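Local coordinates for protein contact-dependent inhibitor I (Escherichia coli NC101, PDB 5I4Q) that probably acts as the immunity protein that binds and neutralises its cognate CdiA toxin, which exploits elongation factor Tu to cleave specific transfer RNAs, at residues B[51-55]-B[85-91]; B[36-40]-B[98-104]; B[29-33]-B[75-79]; B[42-48]-B[91-95]. One frame throughout, in Å; residues are numbered along the deposited sequence.

Interaction 1 of 4, residues B[51-55]-B[85-91]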
# COMPACT_ATOMS: atom_id res chain seq x y z
N PHE B 51 25.79 -17.73 -0.56
CA PHE B 51 24.48 -18.33 -0.69
C PHE B 51 23.69 -18.05 0.57
O PHE B 51 22.52 -17.76 0.48
CB PHE B 51 24.57 -19.84 -0.87
CG PHE B 51 24.66 -20.30 -2.29
CD1 PHE B 51 23.63 -20.07 -3.16
CD2 PHE B 51 25.72 -21.01 -2.73
CE1 PHE B 51 23.67 -20.51 -4.47
CE2 PHE B 51 25.79 -21.47 -4.04
CZ PHE B 51 24.75 -21.23 -4.91
N ASP B 52 24.34 -18.08 1.73
CA ASP B 52 23.64 -17.80 2.99
C ASP B 52 23.00 -16.41 2.97
O ASP B 52 21.85 -16.24 3.38
CB ASP B 52 24.59 -17.87 4.20
CG ASP B 52 25.15 -19.31 4.47
OD1 ASP B 52 24.64 -20.36 3.94
OD2 ASP B 52 26.12 -19.38 5.27
N ASP B 53 23.76 -15.42 2.48
CA ASP B 53 23.25 -14.04 2.27
C ASP B 53 22.13 -14.00 1.22
O ASP B 53 21.10 -13.40 1.44
CB ASP B 53 24.35 -13.06 1.82
CG ASP B 53 25.43 -12.86 2.87
OD1 ASP B 53 25.20 -13.13 4.08
OD2 ASP B 53 26.54 -12.43 2.47
N LEU B 54 22.33 -14.67 0.10
CA LEU B 54 21.33 -14.71 -0.95
C LEU B 54 20.03 -15.29 -0.45
O LEU B 54 18.98 -14.72 -0.68
CB LEU B 54 21.86 -15.55 -2.10
CG LEU B 54 20.91 -15.73 -3.27
CD1 LEU B 54 20.56 -14.37 -3.85
CD2 LEU B 54 21.54 -16.56 -4.36
N PHE B 55 20.06 -16.44 0.21
CA PHE B 55 18.81 -17.02 0.71
C PHE B 55 18.18 -16.28 1.87
O PHE B 55 16.93 -16.36 2.08
CB PHE B 55 18.99 -18.49 1.08
CG PHE B 55 19.27 -19.38 -0.10
CD1 PHE B 55 18.29 -19.59 -1.04
CD2 PHE B 55 20.48 -20.02 -0.24
CE1 PHE B 55 18.50 -20.44 -2.11
CE2 PHE B 55 20.73 -20.84 -1.34
CZ PHE B 55 19.72 -21.06 -2.27
N ARG B 85 13.82 -22.73 -2.07
CA ARG B 85 14.43 -23.92 -1.57
C ARG B 85 15.95 -23.71 -1.40
O ARG B 85 16.64 -23.41 -2.36
CB ARG B 85 14.15 -25.05 -2.55
CG ARG B 85 14.71 -26.39 -2.08
CD ARG B 85 14.44 -27.53 -3.06
NE ARG B 85 15.18 -28.77 -2.67
CZ ARG B 85 15.18 -29.89 -3.36
NH1 ARG B 85 14.57 -29.92 -4.54
NH2 ARG B 85 15.88 -30.93 -2.91
N ASP B 86 16.43 -23.93 -0.18
CA ASP B 86 17.78 -23.70 0.23
C ASP B 86 18.32 -24.96 0.87
O ASP B 86 18.07 -25.24 2.03
CB ASP B 86 17.78 -22.53 1.23
CG ASP B 86 19.15 -22.29 1.92
OD1 ASP B 86 20.20 -22.83 1.47
OD2 ASP B 86 19.16 -21.55 2.93
N ASP B 87 19.04 -25.77 0.08
CA ASP B 87 19.77 -26.88 0.64
C ASP B 87 20.97 -27.16 -0.25
O ASP B 87 21.17 -26.47 -1.25
CB ASP B 87 18.84 -28.13 0.74
CG ASP B 87 18.20 -28.48 -0.59
OD1 ASP B 87 18.91 -28.45 -1.64
OD2 ASP B 87 16.99 -28.79 -0.61
N PHE B 88 21.73 -28.20 0.08
CA PHE B 88 22.92 -28.61 -0.69
C PHE B 88 22.62 -28.80 -2.19
O PHE B 88 23.37 -28.32 -3.03
CB PHE B 88 23.55 -29.86 -0.06
CG PHE B 88 24.64 -30.50 -0.90
CD1 PHE B 88 25.92 -29.98 -0.92
CD2 PHE B 88 24.37 -31.63 -1.66
CE1 PHE B 88 26.91 -30.55 -1.70
CE2 PHE B 88 25.35 -32.23 -2.44
CZ PHE B 88 26.62 -31.69 -2.46
N TYR B 89 21.47 -29.41 -2.49
CA TYR B 89 21.12 -29.85 -3.83
C TYR B 89 20.66 -28.69 -4.67
O TYR B 89 20.96 -28.65 -5.87
CB TYR B 89 20.09 -31.01 -3.81
CG TYR B 89 20.66 -32.22 -3.09
CD1 TYR B 89 21.52 -33.09 -3.75
CD2 TYR B 89 20.39 -32.44 -1.74
CE1 TYR B 89 22.08 -34.16 -3.10
CE2 TYR B 89 20.94 -33.49 -1.07
CZ TYR B 89 21.80 -34.36 -1.74
OH TYR B 89 22.36 -35.45 -1.05
N SER B 90 19.98 -27.72 -4.07
CA SER B 90 19.59 -26.52 -4.82
C SER B 90 20.82 -25.63 -5.00
O SER B 90 21.00 -25.02 -6.05
CB SER B 90 18.45 -25.77 -4.14
OG SER B 90 18.88 -25.05 -2.98
N ARG B 91 21.68 -25.56 -3.98
CA ARG B 91 22.94 -24.79 -4.13
C ARG B 91 23.84 -25.31 -5.23
O ARG B 91 24.44 -24.51 -5.98
CB ARG B 91 23.71 -24.72 -2.82
CG ARG B 91 23.01 -23.84 -1.78
CD ARG B 91 23.57 -24.08 -0.40
NE ARG B 91 22.95 -23.19 0.55
CZ ARG B 91 23.58 -22.41 1.42
NH1 ARG B 91 24.90 -22.37 1.50
NH2 ARG B 91 22.86 -21.65 2.23
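The guanidinium of Arg91 is the polar centre of this contact. Its NH2 donates to Asp52 OD1 at 2.8 Å, and its NH1 reaches the same Asp52 OD1 at 3.2 Å. Within its own segment, Arg91 NE and NH2 donate to Asp86 OD1 at 2.9 and 3.0 Å. One arginine thus joins two aspartates in a salt-bridge network. Arg91 NH1 has a further partner, Gln48, one turn before Phe51. Within 85-91, Asp87 is the N-cap of helix 88-99. Asp87 OD1 accepts from Ser90 N at 2.8 Å, and Ser90 OG accepts from Asp87 N at 3.1 Å, a capping box. Arg85 NE pairs with Asp87 OD2 at 2.7 Å, and the same arginine also bridges to Asp57 of the CdiA chain. Packing lies around the charges. Arg91 CG sits over the face of the Phe51 ring, 4.0 Å from its centroid. Asp86 CB lies 3.8 Å from the Phe55 centroid, also over the face. Beyond the contact, Phe51 touches Ile39 of helix 4-40. The start of helix 88-99 is therefore held to helix 44-66 by charge and aromatic packing together: the guanidinium spans two carboxylates while Phe51 CB lies over one of its faces.

Interaction 2 of 4, residues B[36-40]-B[98-104]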
# COMPACT_ATOMS: atom_id res chain seq x y z
N VAL B 36 24.70 -13.02 -6.98
CA VAL B 36 24.63 -13.98 -8.07
C VAL B 36 25.94 -13.91 -8.88
O VAL B 36 26.53 -14.94 -9.15
CB VAL B 36 23.41 -13.76 -8.96
CG1 VAL B 36 23.46 -14.64 -10.21
CG2 VAL B 36 22.08 -14.06 -8.21
N HIS B 37 26.39 -12.71 -9.24
CA HIS B 37 27.65 -12.52 -9.97
C HIS B 37 28.83 -13.10 -9.21
O HIS B 37 29.59 -13.87 -9.79
CB HIS B 37 27.86 -11.04 -10.24
CG HIS B 37 29.03 -10.73 -11.12
ND1 HIS B 37 29.09 -11.14 -12.43
CD2 HIS B 37 30.15 -10.01 -10.89
CE1 HIS B 37 30.22 -10.71 -12.97
NE2 HIS B 37 30.88 -10.00 -12.05
N GLN B 38 28.95 -12.77 -7.92
CA GLN B 38 30.05 -13.27 -7.08
C GLN B 38 30.05 -14.79 -6.97
O GLN B 38 31.09 -15.42 -7.13
CB GLN B 38 30.03 -12.69 -5.66
CG GLN B 38 30.26 -11.19 -5.55
CD GLN B 38 29.94 -10.65 -4.15
OE1 GLN B 38 29.07 -9.77 -3.99
NE2 GLN B 38 30.63 -11.16 -3.15
N ILE B 39 28.88 -15.36 -6.67
CA ILE B 39 28.73 -16.81 -6.56
C ILE B 39 29.18 -17.52 -7.84
O ILE B 39 29.81 -18.57 -7.78
CB ILE B 39 27.26 -17.18 -6.22
CG1 ILE B 39 26.94 -16.81 -4.79
CG2 ILE B 39 26.99 -18.67 -6.38
CD1 ILE B 39 25.44 -16.66 -4.51
N GLY B 40 28.83 -16.94 -8.98
CA GLY B 40 29.18 -17.49 -10.28
C GLY B 40 30.64 -17.34 -10.64
O GLY B 40 31.09 -17.92 -11.59
N PHE B 98 24.85 -20.27 -12.32
CA PHE B 98 25.40 -18.91 -12.18
C PHE B 98 26.86 -18.87 -12.72
O PHE B 98 27.24 -17.91 -13.35
CB PHE B 98 25.42 -18.47 -10.71
CG PHE B 98 24.08 -18.32 -10.05
CD1 PHE B 98 22.91 -18.14 -10.77
CD2 PHE B 98 24.00 -18.31 -8.67
CE1 PHE B 98 21.70 -17.96 -10.13
CE2 PHE B 98 22.78 -18.16 -8.04
CZ PHE B 98 21.63 -18.00 -8.78
N SER B 99 27.65 -19.92 -12.47
CA SER B 99 28.98 -20.08 -13.08
C SER B 99 28.95 -20.09 -14.61
O SER B 99 29.84 -19.56 -15.24
CB SER B 99 29.63 -21.38 -12.59
OG SER B 99 29.84 -21.34 -11.18
N ASP B 100 27.93 -20.70 -15.22
CA ASP B 100 27.78 -20.69 -16.69
C ASP B 100 27.26 -19.38 -17.25
O ASP B 100 27.01 -19.30 -18.44
CB ASP B 100 26.85 -21.82 -17.14
CG ASP B 100 27.46 -23.21 -16.99
OD1 ASP B 100 28.70 -23.32 -16.80
OD2 ASP B 100 26.71 -24.22 -17.07
N GLY B 101 27.06 -18.38 -16.41
CA GLY B 101 26.65 -17.04 -16.84
C GLY B 101 25.21 -16.61 -16.59
O GLY B 101 24.78 -15.58 -17.09
N LEU B 102 24.45 -17.36 -15.79
CA LEU B 102 23.09 -16.94 -15.43
C LEU B 102 23.16 -15.77 -14.43
O LEU B 102 23.79 -15.88 -13.37
CB LEU B 102 22.27 -18.12 -14.88
CG LEU B 102 20.78 -17.81 -14.57
CD1 LEU B 102 20.03 -17.53 -15.87
CD2 LEU B 102 20.08 -18.92 -13.80
N ALA B 103 22.51 -14.65 -14.81
CA ALA B 103 22.57 -13.39 -14.05
C ALA B 103 21.42 -13.21 -13.05
O ALA B 103 21.50 -12.38 -12.15
CB ALA B 103 22.60 -12.21 -15.03
N TRP B 104 20.35 -13.97 -13.22
CA TRP B 104 19.17 -13.86 -12.37
C TRP B 104 18.47 -15.23 -12.39
O TRP B 104 18.43 -15.87 -13.40
CB TRP B 104 18.23 -12.79 -12.94
CG TRP B 104 17.14 -12.41 -12.01
CD1 TRP B 104 15.86 -12.83 -12.06
CD2 TRP B 104 17.23 -11.53 -10.88
NE1 TRP B 104 15.13 -12.29 -11.03
CE2 TRP B 104 15.95 -11.48 -10.29
CE3 TRP B 104 18.27 -10.78 -10.31
CZ2 TRP B 104 15.67 -10.69 -9.16
CZ3 TRP B 104 17.99 -10.02 -9.17
CH2 TRP B 104 16.69 -9.97 -8.63
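This contact belongs to an all-helical fold. It joins the C-terminal end of helix 4-40 to the end of helix 88-99 and the loop after it. A Schellman motif ends helix 88-99: Gly101 has a positive phi of 107°, and its N bonds back to Phe98 O at 3.1 Å. The chain then turns along helix 4-40 toward Trp104. The apolar contacts centre on Phe98. Val36 CG1 lies over its ring face, 3.6 Å from the centroid, a CH-pi contact. Ile39 CG2 meets the ring edge, 3.8 Å from Phe98 CD2. Ile39 also packs on Leu50, Phe51 and Leu54 of helix 44-66, so a third helix covers this corner. Side chain also meets backbone here, with Val36 CG1 3.4 Å from Leu102 O and 3.6 Å from Ala103 O. Backbone meets backbone at Gly40. Gly40 CA is 3.8 Å from Ser99 CA, and a CB there would clash with Phe98 O. The absence of a side chain permits this approach, which includes a CA-H...O contact of 3.4 Å from Ser99 CA to Gly40 O.

Interaction 3 of 4, residues B[29-33]-B[75-79]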
# COMPACT_ATOMS: atom_id res chain seq x y z
N GLU B 29 17.18 -5.90 -5.19
CA GLU B 29 17.41 -6.35 -6.55
C GLU B 29 18.88 -6.19 -6.94
O GLU B 29 19.48 -7.10 -7.47
CB GLU B 29 16.49 -5.62 -7.55
CG GLU B 29 15.89 -6.53 -8.61
CD GLU B 29 15.04 -5.80 -9.65
OE1 GLU B 29 15.63 -5.40 -10.68
OE2 GLU B 29 13.81 -5.67 -9.45
N GLU B 30 19.45 -5.05 -6.64
CA GLU B 30 20.84 -4.77 -6.97
C GLU B 30 21.77 -5.68 -6.19
O GLU B 30 22.66 -6.29 -6.76
CB GLU B 30 21.16 -3.29 -6.69
CG GLU B 30 20.60 -2.32 -7.74
CD GLU B 30 20.57 -0.82 -7.32
OE1 GLU B 30 21.28 -0.43 -6.36
OE2 GLU B 30 19.81 -0.03 -7.95
N CYS B 31 21.56 -5.78 -4.88
CA CYS B 31 22.38 -6.60 -3.99
C CYS B 31 22.37 -8.11 -4.41
O CYS B 31 23.39 -8.81 -4.43
CB CYS B 31 21.89 -6.43 -2.55
SG CYS B 31 23.16 -6.60 -1.30
N ILE B 32 21.21 -8.59 -4.81
CA ILE B 32 21.07 -9.93 -5.30
C ILE B 32 21.78 -10.13 -6.65
O ILE B 32 22.40 -11.16 -6.81
CB ILE B 32 19.60 -10.30 -5.45
CG1 ILE B 32 18.96 -10.44 -4.07
CG2 ILE B 32 19.47 -11.55 -6.29
CD1 ILE B 32 17.44 -10.46 -4.12
N GLU B 33 21.70 -9.16 -7.57
CA GLU B 33 22.40 -9.25 -8.87
C GLU B 33 23.91 -9.45 -8.66
O GLU B 33 24.54 -10.20 -9.38
CB GLU B 33 22.21 -7.99 -9.71
CG GLU B 33 20.84 -7.79 -10.35
CD GLU B 33 20.72 -6.47 -11.11
OE1 GLU B 33 21.37 -5.46 -10.73
OE2 GLU B 33 19.96 -6.43 -12.11
N ARG B 75 9.82 -9.80 -11.63
CA ARG B 75 11.19 -10.21 -11.43
C ARG B 75 11.48 -10.73 -10.03
O ARG B 75 12.05 -11.83 -9.87
CB ARG B 75 12.14 -9.05 -11.75
CG ARG B 75 13.41 -9.53 -12.42
CD ARG B 75 14.20 -8.37 -13.00
NE ARG B 75 15.44 -8.91 -13.56
CZ ARG B 75 16.66 -8.64 -13.12
NH1 ARG B 75 16.87 -7.80 -12.12
NH2 ARG B 75 17.70 -9.22 -13.72
N ILE B 76 11.12 -9.92 -9.04
CA ILE B 76 11.24 -10.30 -7.64
C ILE B 76 10.29 -11.48 -7.29
O ILE B 76 10.67 -12.33 -6.54
CB ILE B 76 10.90 -9.10 -6.75
CG1 ILE B 76 11.88 -7.95 -6.99
CG2 ILE B 76 10.85 -9.48 -5.27
CD1 ILE B 76 13.22 -8.16 -6.31
N GLN B 77 9.08 -11.54 -7.83
CA GLN B 77 8.21 -12.70 -7.64
C GLN B 77 8.83 -14.00 -8.14
O GLN B 77 8.78 -15.01 -7.47
CB GLN B 77 6.88 -12.54 -8.32
CG GLN B 77 5.72 -12.27 -7.39
CD GLN B 77 4.48 -11.78 -8.15
OE1 GLN B 77 4.46 -10.64 -8.65
NE2 GLN B 77 3.47 -12.61 -8.23
N ASP B 78 9.41 -13.97 -9.32
CA ASP B 78 10.12 -15.12 -9.86
C ASP B 78 11.30 -15.48 -9.00
O ASP B 78 11.49 -16.66 -8.72
CB ASP B 78 10.59 -14.87 -11.28
CG ASP B 78 9.44 -14.82 -12.27
OD1 ASP B 78 8.31 -15.33 -11.97
OD2 ASP B 78 9.65 -14.26 -13.36
N LEU B 79 12.04 -14.49 -8.55
CA LEU B 79 13.12 -14.75 -7.64
C LEU B 79 12.67 -15.43 -6.34
O LEU B 79 13.33 -16.38 -5.87
CB LEU B 79 13.86 -13.48 -7.28
CG LEU B 79 14.98 -13.84 -6.29
CD1 LEU B 79 16.31 -13.29 -6.76
CD2 LEU B 79 14.66 -13.49 -4.83
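Two helical segments cross here at 51°, with N-to-C directions closer to parallel than to antiparallel. Their axes come no nearer than 12.2 Å. The closest CA pair is Glu29 and Ile76, at 7.4 Å between CA atoms. At this separation, side chains fill the gap and the backbones do not meet. Each segment keeps its own helical hydrogen bond, Glu33 N to Glu29 O and Leu79 N to Arg75 O, both 3.0 Å.

The polar contacts gather at Arg75. Its NH1 donates to Glu29 OE1 at 3.1 Å and, weakly, to Glu33 OE2 at 3.4 Å. Glu29 and Glu33 are one turn apart, so one arginine can bridge both. The two carboxylate oxygens lie near the guanidinium plane. Arg75 also makes a cation-pi contact with Trp104, which comes from the loop after helix 88-99.

The apolar contacts lie beside these charges. Ile32 CG2 meets Leu79 CD1 at 3.6 Å. Ile76 CG1 comes within 3.9 Å of Glu29 OE2, against the end of the acidic side chain. Leu61 of helix 44-66 touches both Ile32 and Leu79. Trp104 touches them too, so the pair is enclosed by more than the two helices.

A buried aliphatic pair beside a salt-bridge network at the more exposed margin is characteristic of helix packing in an alpha-helical bundle. Here it joins short helix 74-82 to long helix 4-40.

Interaction 4 of 4, residues B[42-48]-B[91-95]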
# COMPACT_ATOMS: atom_id res chain seq x y z
N THR B 42 33.12 -17.85 -8.21
CA THR B 42 33.98 -18.48 -7.20
C THR B 42 33.68 -19.97 -7.12
O THR B 42 32.72 -20.46 -7.75
CB THR B 42 33.95 -17.72 -5.84
OG1 THR B 42 35.04 -18.13 -5.01
CG2 THR B 42 32.69 -17.89 -5.07
N ASN B 43 34.50 -20.70 -6.38
CA ASN B 43 34.24 -22.13 -6.25
C ASN B 43 33.09 -22.45 -5.23
O ASN B 43 32.65 -21.60 -4.46
CB ASN B 43 35.55 -22.93 -6.02
CG ASN B 43 36.07 -22.81 -4.61
OD1 ASN B 43 35.32 -22.51 -3.67
ND2 ASN B 43 37.37 -23.07 -4.44
N PHE B 44 32.62 -23.67 -5.26
CA PHE B 44 31.48 -24.05 -4.46
C PHE B 44 31.68 -23.83 -2.97
O PHE B 44 30.81 -23.29 -2.31
CB PHE B 44 31.05 -25.50 -4.73
CG PHE B 44 29.75 -25.87 -4.09
CD1 PHE B 44 28.57 -25.36 -4.57
CD2 PHE B 44 29.70 -26.71 -2.98
CE1 PHE B 44 27.35 -25.73 -4.02
CE2 PHE B 44 28.49 -27.04 -2.39
CZ PHE B 44 27.31 -26.53 -2.90
N ASP B 45 32.80 -24.23 -2.42
CA ASP B 45 33.01 -24.03 -0.98
C ASP B 45 32.95 -22.57 -0.55
O ASP B 45 32.31 -22.22 0.44
CB ASP B 45 34.34 -24.64 -0.54
CG ASP B 45 34.28 -26.18 -0.45
OD1 ASP B 45 33.38 -26.85 -1.05
OD2 ASP B 45 35.15 -26.75 0.27
N ASN B 46 33.61 -21.72 -1.31
CA ASN B 46 33.73 -20.30 -1.00
C ASN B 46 32.43 -19.54 -1.25
O ASN B 46 32.30 -18.41 -0.85
CB ASN B 46 34.80 -19.65 -1.86
CG ASN B 46 36.17 -20.23 -1.64
OD1 ASN B 46 36.49 -20.68 -0.55
ND2 ASN B 46 36.98 -20.23 -2.69
N ALA B 47 31.51 -20.18 -1.99
CA ALA B 47 30.19 -19.64 -2.30
C ALA B 47 29.19 -19.82 -1.17
O ALA B 47 28.17 -19.17 -1.19
CB ALA B 47 29.64 -20.28 -3.57
N GLN B 48 29.47 -20.66 -0.18
CA GLN B 48 28.47 -20.95 0.83
C GLN B 48 28.04 -19.75 1.64
O GLN B 48 26.84 -19.59 1.91
CB GLN B 48 28.89 -22.09 1.75
CG GLN B 48 29.10 -23.41 1.07
CD GLN B 48 27.95 -23.80 0.19
OE1 GLN B 48 26.82 -24.04 0.68
NE2 GLN B 48 28.20 -23.86 -1.12
N ARG B 91 21.68 -25.56 -3.98
CA ARG B 91 22.94 -24.79 -4.13
C ARG B 91 23.84 -25.31 -5.23
O ARG B 91 24.44 -24.51 -5.98
CB ARG B 91 23.71 -24.72 -2.82
CG ARG B 91 23.01 -23.84 -1.78
CD ARG B 91 23.57 -24.08 -0.40
NE ARG B 91 22.95 -23.19 0.55
CZ ARG B 91 23.58 -22.41 1.42
NH1 ARG B 91 24.90 -22.37 1.50
NH2 ARG B 91 22.86 -21.65 2.23
N LYS B 92 23.95 -26.63 -5.33
CA LYS B 92 24.75 -27.25 -6.38
C LYS B 92 24.20 -26.79 -7.74
O LYS B 92 24.94 -26.40 -8.63
CB LYS B 92 24.69 -28.78 -6.21
CG LYS B 92 25.92 -29.59 -6.57
CD LYS B 92 27.19 -29.19 -5.79
CE LYS B 92 28.49 -29.77 -6.39
NZ LYS B 92 29.70 -29.35 -5.63
N TYR B 93 22.88 -26.85 -7.90
CA TYR B 93 22.21 -26.47 -9.14
C TYR B 93 22.43 -24.98 -9.48
O TYR B 93 22.78 -24.63 -10.59
CB TYR B 93 20.71 -26.76 -9.04
CG TYR B 93 19.89 -26.27 -10.20
CD1 TYR B 93 19.91 -26.94 -11.43
CD2 TYR B 93 19.06 -25.17 -10.08
CE1 TYR B 93 19.14 -26.50 -12.51
CE2 TYR B 93 18.27 -24.74 -11.14
CZ TYR B 93 18.30 -25.40 -12.35
OH TYR B 93 17.52 -24.95 -13.42
N TRP B 94 22.21 -24.11 -8.51
CA TRP B 94 22.32 -22.67 -8.78
C TRP B 94 23.76 -22.28 -9.00
O TRP B 94 24.04 -21.46 -9.88
CB TRP B 94 21.66 -21.85 -7.67
CG TRP B 94 20.14 -21.97 -7.67
CD1 TRP B 94 19.35 -22.44 -6.66
CD2 TRP B 94 19.25 -21.61 -8.74
NE1 TRP B 94 18.03 -22.42 -7.03
CE2 TRP B 94 17.94 -21.91 -8.31
CE3 TRP B 94 19.43 -21.08 -10.01
CZ2 TRP B 94 16.81 -21.73 -9.13
CZ3 TRP B 94 18.31 -20.88 -10.82
CH2 TRP B 94 17.02 -21.18 -10.36
N HIS B 95 24.68 -22.88 -8.26
CA HIS B 95 26.09 -22.55 -8.47
C HIS B 95 26.50 -22.84 -9.91
O HIS B 95 27.12 -22.02 -10.58
CB HIS B 95 26.99 -23.29 -7.49
CG HIS B 95 28.43 -22.91 -7.60
ND1 HIS B 95 29.41 -23.79 -8.03
CD2 HIS B 95 29.07 -21.74 -7.34
CE1 HIS B 95 30.58 -23.18 -8.03
NE2 HIS B 95 30.39 -21.93 -7.64
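Phe44 has chi1 at t, and its ring has Lys92 over one face and His95 at its edge. Lys92 has chi1 at -146°, between wells, and chi2 at p, and its chain bends over the ring. Lys92 CD and NZ each lie 4.0 Å from the Phe44 centroid, over the face. The first is a CH-pi contact and the second a cation-pi contact. The Phe44 edge points to the face of His95 in an offset edge-to-face pair, with centroids 5.6 Å apart and planes at 69°. His95, also t at chi1, donates from NE2 to Thr42 O at 2.8 Å and so holds the loop before helix 44-66. Asn43 is the N-cap of that helix: with chi1 at p, Asn43 turns OD1 back to accept from Asn46 N at 3.0 Å. Gln48 is folded, m at both chi1 and chi2. Its NE2 can then bond Phe44 O at 2.9 Å, while Arg91 NH1 donates to Gln48 OE1 at 2.7 Å. The extended Arg91 also bridges to Asp52 and Asp86. The axes of segments 44-48 and 91-95 approach to 11.1 Å and cross at 108°. At the surface, helix 88-99 runs across the start of helix 44-66, Trp94 packs on Phe51, and Tyr93 makes a cation-pi contact with Arg59 of the CdiA chain.

Overall arrangement
The four contacts tie helices 4-40, 44-66, 74-82 and 88-99 into one bundle. Interactions 1 and 4 share Arg91, with centres about 9 Å apart, and hold helix 88-99 on helix 44-66. Interaction 2 fixes the far end of helix 88-99 to helix 4-40. Its centre is about 10 Å from that of interaction 4, and Ile39 CG2 meets Phe51 CZ of interaction 1 at 3.7 Å. Trp104 carries interaction 2 into interaction 3: Trp104 CZ2 is 3.6 Å from Leu79 CD1. Interactions 3 and 4 do not touch, their nearest atoms being about 7 Å apart. The CdiA chain reaches residues in the segments of interactions 1, 3 and 4.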